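Local coordinates for protein NADP-dependent alcohol dehydrogenase 6 (Saccharomyces cerevisiae, PDB 1PIW) that reduces a broad range of aromatic and aliphatic aldehydes to primary alcohols with NADPH, as a zinc-containing medium-chain alcohol dehydrogenase, at residues Ile10-Lys23 with Val328-Lys342. Residues are numbered along the deposited sequence; the frame is centred on the assembly and turned at random.
Sequences IAIQSHEDWKNPKK and VGEAGVHEAFERMEK
I10 sits beside G329, the N-cap of helix 330-342; the axes of strand 10-12 and this helix pass 9.3 Å apart at closest, with N-to-C directions 49° apart, while the type I turn D17-N20 swings the connecting loop along the helix. At the backbone angles of G329 a CB would be jammed against the carbonyl O of V328, and I10 fits its branches against this glycine and V333, I10 CG2 meeting V333 CG2 at 3.8 Å. One turn on, the F337 ring enters the loop: I12 CD1 comes to its edge, P21 CG lies 3.5 Å from F337 CE1, and the six-membered ring of W18 packs obliquely against the F337 ring, centroids 5.5 Å apart. W18 and F337 also touch I50 of helix 47-53, whose H51 binds NADP. Beside this cluster, H334 ND1 donates to K19 O at 2.6 Å; with CG anti to the backbone N (chi1 172°), the imidazole reaches the turn. A leucine at H334 would probably leave K19 O without this donor and the turn less firmly tied. The extended K19 lays CG over the centre of the W18 ring and carries NZ to E338 and E341, a salt-bridge network that K342 joins, though both carboxylate oxygens are doubtfully placed. E330 lies along P21 to K23, its ion pair with K22 NZ long. Apolar burial and the turn's side-chain-to-backbone bond thus do the joining; the outer charges are less certain.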
ATOM      1  N   ILE A  10       6.648 -30.038  25.614  1.00 48.34           N
ATOM      2  CA  ILE A  10       6.325 -29.089  26.662  1.00 46.22           C
ATOM      3  C   ILE A  10       5.081 -28.352  26.184  1.00 46.18           C
ATOM      4  O   ILE A  10       5.175 -27.419  25.390  1.00 45.16           O
ATOM      5  CB  ILE A  10       7.466 -28.103  26.849  1.00 45.19           C
ATOM      6  CG1 ILE A  10       8.795 -28.855  26.812  1.00 43.08           C
ATOM      7  CG2 ILE A  10       7.306 -27.367  28.162  1.00 45.68           C
ATOM      8  CD1 ILE A  10       8.873 -29.988  27.794  1.00 42.42           C
ATOM      9  N   ALA A  11       3.917 -28.773  26.673  1.00 46.65           N
ATOM     10  CA  ALA A  11       2.648 -28.188  26.241  1.00 45.80           C
ATOM     11  C   ALA A  11       1.869 -27.312  27.213  1.00 43.87           C
ATOM     12  O   ALA A  11       1.715 -27.634  28.387  1.00 44.28           O
ATOM     13  CB  ALA A  11       1.741 -29.300  25.744  1.00 47.71           C
ATOM     14  N   ILE A  12       1.357 -26.210  26.680  1.00 42.72           N
ATOM     15  CA  ILE A  12       0.548 -25.257  27.435  1.00 42.68           C
ATOM     16  C   ILE A  12      -0.699 -25.997  27.946  1.00 43.63           C
ATOM     17  O   ILE A  12      -1.417 -26.612  27.155  1.00 43.19           O
ATOM     18  CB  ILE A  12       0.049 -24.104  26.525  1.00 39.96           C
ATOM     19  CG1 ILE A  12       1.174 -23.578  25.628  1.00 36.13           C
ATOM     20  CG2 ILE A  12      -0.535 -23.012  27.370  1.00 40.85           C
ATOM     21  CD1 ILE A  12       2.331 -22.999  26.348  1.00 33.17           C
ATOM     22  N   GLN A  13      -0.969 -25.925  29.250  1.00 44.82           N
ATOM     23  CA  GLN A  13      -2.131 -26.612  29.828  1.00 44.10           C
ATOM     24  C   GLN A  13      -3.389 -25.756  29.981  1.00 43.89           C
ATOM     25  O   GLN A  13      -4.481 -26.297  30.129  1.00 42.66           O
ATOM     26  CB  GLN A  13      -1.762 -27.205  31.181  1.00 43.65           C
ATOM     27  CG  GLN A  13      -0.507 -28.037  31.140  1.00 43.22           C
ATOM     28  CD  GLN A  13      -0.652 -29.256  30.265  1.00 43.01           C
ATOM     29  OE1 GLN A  13       0.336 -29.798  29.775  1.00 44.14           O
ATOM     30  NE2 GLN A  13      -1.883 -29.702  30.069  1.00 41.75           N
ATOM     31  N   SER A  14      -3.233 -24.431  29.954  1.00 44.27           N
ATOM     32  CA  SER A  14      -4.363 -23.511  30.068  1.00 44.97           C
ATOM     33  C   SER A  14      -3.904 -22.094  29.777  1.00 45.13           C
ATOM     34  O   SER A  14      -2.809 -21.713  30.167  1.00 44.64           O
ATOM     35  CB  SER A  14      -4.942 -23.546  31.476  1.00 48.25           C
ATOM     36  OG  SER A  14      -4.592 -22.367  32.193  1.00 52.11           O
ATOM     37  N   HIS A  15      -4.741 -21.304  29.116  1.00 46.30           N
ATOM     38  CA  HIS A  15      -4.370 -19.926  28.797  1.00 47.98           C
ATOM     39  C   HIS A  15      -4.130 -19.020  29.999  1.00 50.03           C
ATOM     40  O   HIS A  15      -3.893 -17.828  29.821  1.00 50.68           O
ATOM     41  CB  HIS A  15      -5.426 -19.249  27.926  1.00 46.94           C
ATOM     42  CG  HIS A  15      -5.548 -19.832  26.556  1.00 47.91           C
ATOM     43  ND1 HIS A  15      -4.454 -20.130  25.775  1.00 49.05           N
ATOM     44  CD2 HIS A  15      -6.637 -20.147  25.815  1.00 47.75           C
ATOM     45  CE1 HIS A  15      -4.863 -20.605  24.613  1.00 49.53           C
ATOM     46  NE2 HIS A  15      -6.184 -20.624  24.611  1.00 47.79           N
ATOM     47  N   GLU A  16      -4.207 -19.547  31.217  1.00 52.28           N
ATOM     48  CA  GLU A  16      -3.979 -18.694  32.381  1.00 54.85           C
ATOM     49  C   GLU A  16      -2.660 -19.080  33.010  1.00 55.58           C
ATOM     50  O   GLU A  16      -1.913 -18.228  33.518  1.00 57.34           O
ATOM     51  CB  GLU A  16      -5.101 -18.826  33.409  1.00 56.38           C
ATOM     52  CG  GLU A  16      -6.459 -18.393  32.899  1.00 59.46           C
ATOM     53  CD  GLU A  16      -7.059 -19.396  31.923  1.00 62.40           C
ATOM     54  OE1 GLU A  16      -7.269 -20.561  32.327  1.00 64.22           O
ATOM     55  OE2 GLU A  16      -7.322 -19.025  30.755  1.00 63.98           O
ATOM     56  N   ASP A  17      -2.377 -20.374  32.960  1.00 52.64           N
ATOM     57  CA  ASP A  17      -1.140 -20.904  33.499  1.00 51.22           C
ATOM     58  C   ASP A  17      -0.192 -21.036  32.302  1.00 51.07           C
ATOM     59  O   ASP A  17       0.674 -21.916  32.280  1.00 51.63           O
ATOM     60  CB  ASP A  17      -1.425 -22.276  34.095  1.00 51.54           C
ATOM     61  CG  ASP A  17      -0.374 -22.720  35.071  1.00 52.74           C
ATOM     62  OD1 ASP A  17      -0.221 -23.953  35.260  1.00 51.53           O
ATOM     63  OD2 ASP A  17       0.282 -21.836  35.660  1.00 54.07           O
ATOM     64  N   TRP A  18      -0.354 -20.156  31.308  1.00 49.25           N
ATOM     65  CA  TRP A  18       0.449 -20.227  30.094  1.00 47.07           C
ATOM     66  C   TRP A  18       1.943 -20.190  30.307  1.00 46.40           C
ATOM     67  O   TRP A  18       2.696 -20.725  29.495  1.00 45.61           O
ATOM     68  CB  TRP A  18       0.058 -19.135  29.095  1.00 47.36           C
ATOM     69  CG  TRP A  18       0.532 -17.750  29.437  1.00 49.48           C
ATOM     70  CD1 TRP A  18      -0.107 -16.839  30.219  1.00 49.73           C
ATOM     71  CD2 TRP A  18       1.735 -17.108  28.979  1.00 49.03           C
ATOM     72  NE1 TRP A  18       0.617 -15.669  30.276  1.00 48.93           N
ATOM     73  CE2 TRP A  18       1.750 -15.809  29.525  1.00 47.48           C
ATOM     74  CE3 TRP A  18       2.797 -17.504  28.161  1.00 48.61           C
ATOM     75  CZ2 TRP A  18       2.780 -14.909  29.282  1.00 46.35           C
ATOM     76  CZ3 TRP A  18       3.821 -16.602  27.919  1.00 48.30           C
ATOM     77  CH2 TRP A  18       3.804 -15.322  28.479  1.00 47.00           C
ATOM     78  N   LYS A  19       2.384 -19.568  31.395  1.00 45.66           N
ATOM     79  CA  LYS A  19       3.816 -19.498  31.665  1.00 44.80           C
ATOM     80  C   LYS A  19       4.389 -20.762  32.283  1.00 44.73           C
ATOM     81  O   LYS A  19       5.571 -20.794  32.613  1.00 44.30           O
ATOM     82  CB  LYS A  19       4.148 -18.328  32.579  1.00 44.07           C
ATOM     83  CG  LYS A  19       3.929 -16.965  31.977  1.00 44.19           C
ATOM     84  CD  LYS A  19       4.374 -15.922  32.974  1.00 43.86           C
ATOM     85  CE  LYS A  19       3.975 -14.536  32.547  1.00 45.17           C
ATOM     86  NZ  LYS A  19       4.355 -13.559  33.593  1.00 45.76           N
ATOM     87  N   ASN A  20       3.571 -21.799  32.446  1.00 44.64           N
ATOM     88  CA  ASN A  20       4.073 -23.040  33.026  1.00 44.22           C
ATOM     89  C   ASN A  20       3.671 -24.286  32.264  1.00 44.79           C
ATOM     90  O   ASN A  20       2.977 -25.159  32.795  1.00 45.65           O
ATOM     91  CB  ASN A  20       3.644 -23.176  34.487  1.00 41.84           C
ATOM     92  CG  ASN A  20       4.350 -22.195  35.389  1.00 39.75           C
ATOM     93  OD1 ASN A  20       3.759 -21.220  35.834  1.00 39.35           O
ATOM     94  ND2 ASN A  20       5.628 -22.439  35.651  1.00 37.75           N
ATOM     95  N   PRO A  21       4.106 -24.389  31.001  1.00 44.43           N
ATOM     96  CA  PRO A  21       3.796 -25.542  30.152  1.00 43.16           C
ATOM     97  C   PRO A  21       4.307 -26.806  30.829  1.00 41.89           C
ATOM     98  O   PRO A  21       5.330 -26.782  31.516  1.00 41.18           O
ATOM     99  CB  PRO A  21       4.552 -25.232  28.867  1.00 43.78           C
ATOM    100  CG  PRO A  21       4.533 -23.745  28.823  1.00 44.59           C
ATOM    101  CD  PRO A  21       4.852 -23.370  30.245  1.00 43.91           C
ATOM    102  N   LYS A  22       3.597 -27.908  30.631  1.00 41.35           N
ATOM    103  CA  LYS A  22       3.989 -29.166  31.249  1.00 40.69           C
ATOM    104  C   LYS A  22       4.336 -30.230  30.234  1.00 39.24           C
ATOM    105  O   LYS A  22       3.695 -30.329  29.187  1.00 38.71           O
ATOM    106  CB  LYS A  22       2.865 -29.674  32.151  1.00 41.76           C
ATOM    107  CG  LYS A  22       2.451 -28.687  33.236  1.00 43.95           C
ATOM    108  CD  LYS A  22       3.640 -28.321  34.100  1.00 44.06           C
ATOM    109  CE  LYS A  22       3.243 -27.462  35.268  1.00 44.00           C
ATOM    110  NZ  LYS A  22       4.409 -27.306  36.180  1.00 45.77           N
ATOM    111  N   LYS A  23       5.357 -31.023  30.551  1.00 38.08           N
ATOM    112  CA  LYS A  23       5.773 -32.095  29.667  1.00 38.72           C
ATOM    113  C   LYS A  23       4.565 -33.015  29.438  1.00 40.32           C
ATOM    114  O   LYS A  23       3.879 -33.427  30.380  1.00 39.74           O
ATOM    115  CB  LYS A  23       6.947 -32.861  30.276  1.00 37.89           C
ATOM    116  CG  LYS A  23       7.382 -34.039  29.432  1.00 41.02           C
ATOM    117  CD  LYS A  23       8.856 -34.000  29.078  1.00 43.01           C
ATOM    118  CE  LYS A  23       9.724 -34.590  30.173  1.00 43.72           C
ATOM    119  NZ  LYS A  23      11.140 -34.717  29.708  1.00 44.75           N
ATOM    120  N   VAL A 328      15.247 -26.964  26.448  1.00 47.58           N
ATOM    121  CA  VAL A 328      13.829 -27.278  26.350  1.00 47.21           C
ATOM    122  C   VAL A 328      13.486 -27.965  27.669  1.00 47.20           C
ATOM    123  O   VAL A 328      14.347 -28.549  28.322  1.00 47.98           O
ATOM    124  CB  VAL A 328      13.526 -28.264  25.212  1.00 47.35           C
ATOM    125  CG1 VAL A 328      12.148 -27.983  24.649  1.00 47.73           C
ATOM    126  CG2 VAL A 328      14.582 -28.182  24.144  1.00 47.35           C
ATOM    127  N   GLY A 329      12.227 -27.911  28.059  1.00 46.33           N
ATOM    128  CA  GLY A 329      11.846 -28.519  29.310  1.00 46.84           C
ATOM    129  C   GLY A 329      10.979 -27.500  29.990  1.00 47.79           C
ATOM    130  O   GLY A 329      10.970 -26.345  29.592  1.00 48.62           O
ATOM    131  N   GLU A 330      10.246 -27.910  31.014  1.00 49.00           N
ATOM    132  CA  GLU A 330       9.367 -26.988  31.709  1.00 49.30           C
ATOM    133  C   GLU A 330      10.069 -25.746  32.228  1.00 48.51           C
ATOM    134  O   GLU A 330       9.562 -24.637  32.072  1.00 48.70           O
ATOM    135  CB  GLU A 330       8.659 -27.717  32.844  1.00 50.84           C
ATOM    136  CG  GLU A 330       7.568 -28.631  32.340  1.00 52.29           C
ATOM    137  CD  GLU A 330       7.314 -29.784  33.261  1.00 53.26           C
ATOM    138  OE1 GLU A 330       8.215 -30.641  33.397  1.00 55.41           O
ATOM    139  OE2 GLU A 330       6.217 -29.831  33.848  1.00 53.90           O
ATOM    140  N   ALA A 331      11.241 -25.924  32.826  1.00 47.88           N
ATOM    141  CA  ALA A 331      11.980 -24.796  33.366  1.00 46.45           C
ATOM    142  C   ALA A 331      12.486 -23.843  32.291  1.00 46.05           C
ATOM    143  O   ALA A 331      12.455 -22.626  32.468  1.00 47.35           O
ATOM    144  CB  ALA A 331      13.126 -25.295  34.188  1.00 47.15           C
ATOM    145  N   GLY A 332      12.949 -24.386  31.174  1.00 44.96           N
ATOM    146  CA  GLY A 332      13.453 -23.531  30.112  1.00 44.70           C
ATOM    147  C   GLY A 332      12.380 -22.718  29.403  1.00 43.51           C
ATOM    148  O   GLY A 332      12.524 -21.507  29.190  1.00 42.80           O
ATOM    149  N   VAL A 333      11.301 -23.392  29.026  1.00 41.65           N
ATOM    150  CA  VAL A 333      10.213 -22.735  28.334  1.00 39.93           C
ATOM    151  C   VAL A 333       9.571 -21.735  29.267  1.00 40.03           C
ATOM    152  O   VAL A 333       9.007 -20.745  28.816  1.00 39.07           O
ATOM    153  CB  VAL A 333       9.161 -23.752  27.845  1.00 38.97           C
ATOM    154  CG1 VAL A 333       8.039 -23.032  27.126  1.00 38.24           C
ATOM    155  CG2 VAL A 333       9.814 -24.757  26.914  1.00 36.81           C
ATOM    156  N   HIS A 334       9.664 -21.987  30.569  1.00 41.62           N
ATOM    157  CA  HIS A 334       9.092 -21.064  31.549  1.00 43.87           C
ATOM    158  C   HIS A 334       9.854 -19.757  31.483  1.00 43.40           C
ATOM    159  O   HIS A 334       9.261 -18.680  31.345  1.00 40.65           O
ATOM    160  CB  HIS A 334       9.208 -21.612  32.971  1.00 47.38           C
ATOM    161  CG  HIS A 334       8.805 -20.623  34.024  1.00 51.78           C
ATOM    162  ND1 HIS A 334       7.492 -20.273  34.255  1.00 54.61           N
ATOM    163  CD2 HIS A 334       9.548 -19.848  34.850  1.00 53.74           C
ATOM    164  CE1 HIS A 334       7.444 -19.323  35.173  1.00 55.26           C
ATOM    165  NE2 HIS A 334       8.679 -19.045  35.549  1.00 54.32           N
ATOM    166  N   GLU A 335      11.179 -19.876  31.588  1.00 44.25           N
ATOM    167  CA  GLU A 335      12.074 -18.730  31.547  1.00 45.42           C
ATOM    168  C   GLU A 335      11.957 -18.021  30.214  1.00 45.51           C
ATOM    169  O   GLU A 335      11.995 -16.792  30.140  1.00 45.89           O
ATOM    170  CB  GLU A 335      13.524 -19.165  31.761  1.00 46.77           C
ATOM    171  CG  GLU A 335      14.501 -17.999  31.619  1.00 50.94           C
ATOM    172  CD  GLU A 335      15.940 -18.362  31.944  1.00 51.78           C
ATOM    173  OE1 GLU A 335      16.823 -17.504  31.723  1.00 52.63           O
ATOM    174  OE2 GLU A 335      16.186 -19.490  32.422  1.00 52.61           O
ATOM    175  N   ALA A 336      11.829 -18.806  29.154  1.00 44.95           N
ATOM    176  CA  ALA A 336      11.689 -18.242  27.833  1.00 43.80           C
ATOM    177  C   ALA A 336      10.417 -17.408  27.801  1.00 43.62           C
ATOM    178  O   ALA A 336      10.458 -16.236  27.450  1.00 43.58           O
ATOM    179  CB  ALA A 336      11.626 -19.347  26.807  1.00 44.36           C
ATOM    180  N   PHE A 337       9.291 -18.003  28.186  1.00 44.06           N
ATOM    181  CA  PHE A 337       8.022 -17.287  28.180  1.00 44.67           C
ATOM    182  C   PHE A 337       8.035 -16.095  29.105  1.00 45.94           C
ATOM    183  O   PHE A 337       7.566 -15.016  28.737  1.00 47.06           O
ATOM    184  CB  PHE A 337       6.877 -18.197  28.595  1.00 44.93           C
ATOM    185  CG  PHE A 337       6.434 -19.150  27.529  1.00 46.92           C
ATOM    186  CD1 PHE A 337       5.386 -20.041  27.773  1.00 46.93           C
ATOM    187  CD2 PHE A 337       7.062 -19.177  26.289  1.00 47.37           C
ATOM    188  CE1 PHE A 337       4.974 -20.942  26.803  1.00 47.56           C
ATOM    189  CE2 PHE A 337       6.656 -20.076  25.309  1.00 48.76           C
ATOM    190  CZ  PHE A 337       5.610 -20.960  25.566  1.00 48.94           C
ATOM    191  N   GLU A 338       8.568 -16.295  30.309  1.00 45.97           N
ATOM    192  CA  GLU A 338       8.633 -15.233  31.309  1.00 45.28           C
ATOM    193  C   GLU A 338       9.339 -14.020  30.760  1.00 42.59           C
ATOM    194  O   GLU A 338       8.788 -12.931  30.747  1.00 42.07           O
ATOM    195  CB  GLU A 338       9.387 -15.705  32.549  1.00 50.51           C
ATOM    196  CG  GLU A 338       9.171 -14.837  33.785  1.00 56.34           C
ATOM    197  CD  GLU A 338       7.905 -15.223  34.552  1.00 61.21           C
ATOM    198  OE1 GLU A 338       6.786 -15.006  34.028  1.00 61.15           O
ATOM    199  OE2 GLU A 338       8.035 -15.758  35.681  1.00 64.36           O
ATOM    200  N   ARG A 339      10.570 -14.226  30.305  1.00 40.94           N
ATOM    201  CA  ARG A 339      11.396 -13.160  29.763  1.00 39.13           C
ATOM    202  C   ARG A 339      10.835 -12.507  28.506  1.00 40.10           C
ATOM    203  O   ARG A 339      10.960 -11.296  28.329  1.00 40.37           O
ATOM    204  CB  ARG A 339      12.797 -13.690  29.508  1.00 37.15           C
ATOM    205  CG  ARG A 339      13.500 -14.086  30.776  1.00 35.74           C
ATOM    206  CD  ARG A 339      14.900 -13.524  30.790  1.00 36.31           C
ATOM    207  NE  ARG A 339      15.897 -14.499  30.362  1.00 35.98           N
ATOM    208  CZ  ARG A 339      16.942 -14.201  29.596  1.00 35.21           C
ATOM    209  NH1 ARG A 339      17.130 -12.962  29.166  1.00 31.96           N
ATOM    210  NH2 ARG A 339      17.807 -15.143  29.269  1.00 34.64           N
ATOM    211  N   MET A 340      10.225 -13.293  27.625  1.00 40.19           N
ATOM    212  CA  MET A 340       9.644 -12.721  26.424  1.00 40.06           C
ATOM    213  C   MET A 340       8.611 -11.698  26.846  1.00 41.19           C
ATOM    214  O   MET A 340       8.508 -10.638  26.253  1.00 40.58           O
ATOM    215  CB  MET A 340       8.983 -13.799  25.579  1.00 40.06           C
ATOM    216  CG  MET A 340       9.932 -14.538  24.662  1.00 40.98           C
ATOM    217  SD  MET A 340      10.460 -13.564  23.239  1.00 40.91           S
ATOM    218  CE  MET A 340      11.817 -14.676  22.618  1.00 43.34           C
ATOM    219  N   GLU A 341       7.845 -12.014  27.883  1.00 43.80           N
ATOM    220  CA  GLU A 341       6.837 -11.083  28.362  1.00 45.91           C
ATOM    221  C   GLU A 341       7.527  -9.830  28.857  1.00 47.41           C
ATOM    222  O   GLU A 341       7.091  -8.724  28.566  1.00 47.89           O
ATOM    223  CB  GLU A 341       6.018 -11.695  29.496  1.00 47.05           C
ATOM    224  CG  GLU A 341       4.814 -10.846  29.912  1.00 48.16           C
ATOM    225  CD  GLU A 341       3.987 -11.485  31.020  1.00 49.40           C
ATOM    226  OE1 GLU A 341       4.568 -11.753  32.097  1.00 48.98           O
ATOM    227  OE2 GLU A 341       2.767 -11.714  30.817  1.00 47.80           O
ATOM    228  N   LYS A 342       8.611 -10.008  29.605  1.00 49.81           N
ATOM    229  CA  LYS A 342       9.376  -8.884  30.139  1.00 51.98           C
ATOM    230  C   LYS A 342      10.200  -8.187  29.057  1.00 51.11           C
ATOM    231  O   LYS A 342      10.853  -7.176  29.326  1.00 51.88           O
ATOM    232  CB  LYS A 342      10.329  -9.354  31.244  1.00 55.59           C
ATOM    233  CG  LYS A 342       9.711  -9.558  32.623  1.00 60.99           C
ATOM    234  CD  LYS A 342       8.697 -10.685  32.634  1.00 65.31           C
ATOM    235  CE  LYS A 342       8.297 -11.070  34.052  1.00 66.73           C
ATOM    236  NZ  LYS A 342       7.402 -12.262  34.037  1.00 67.83           N
TER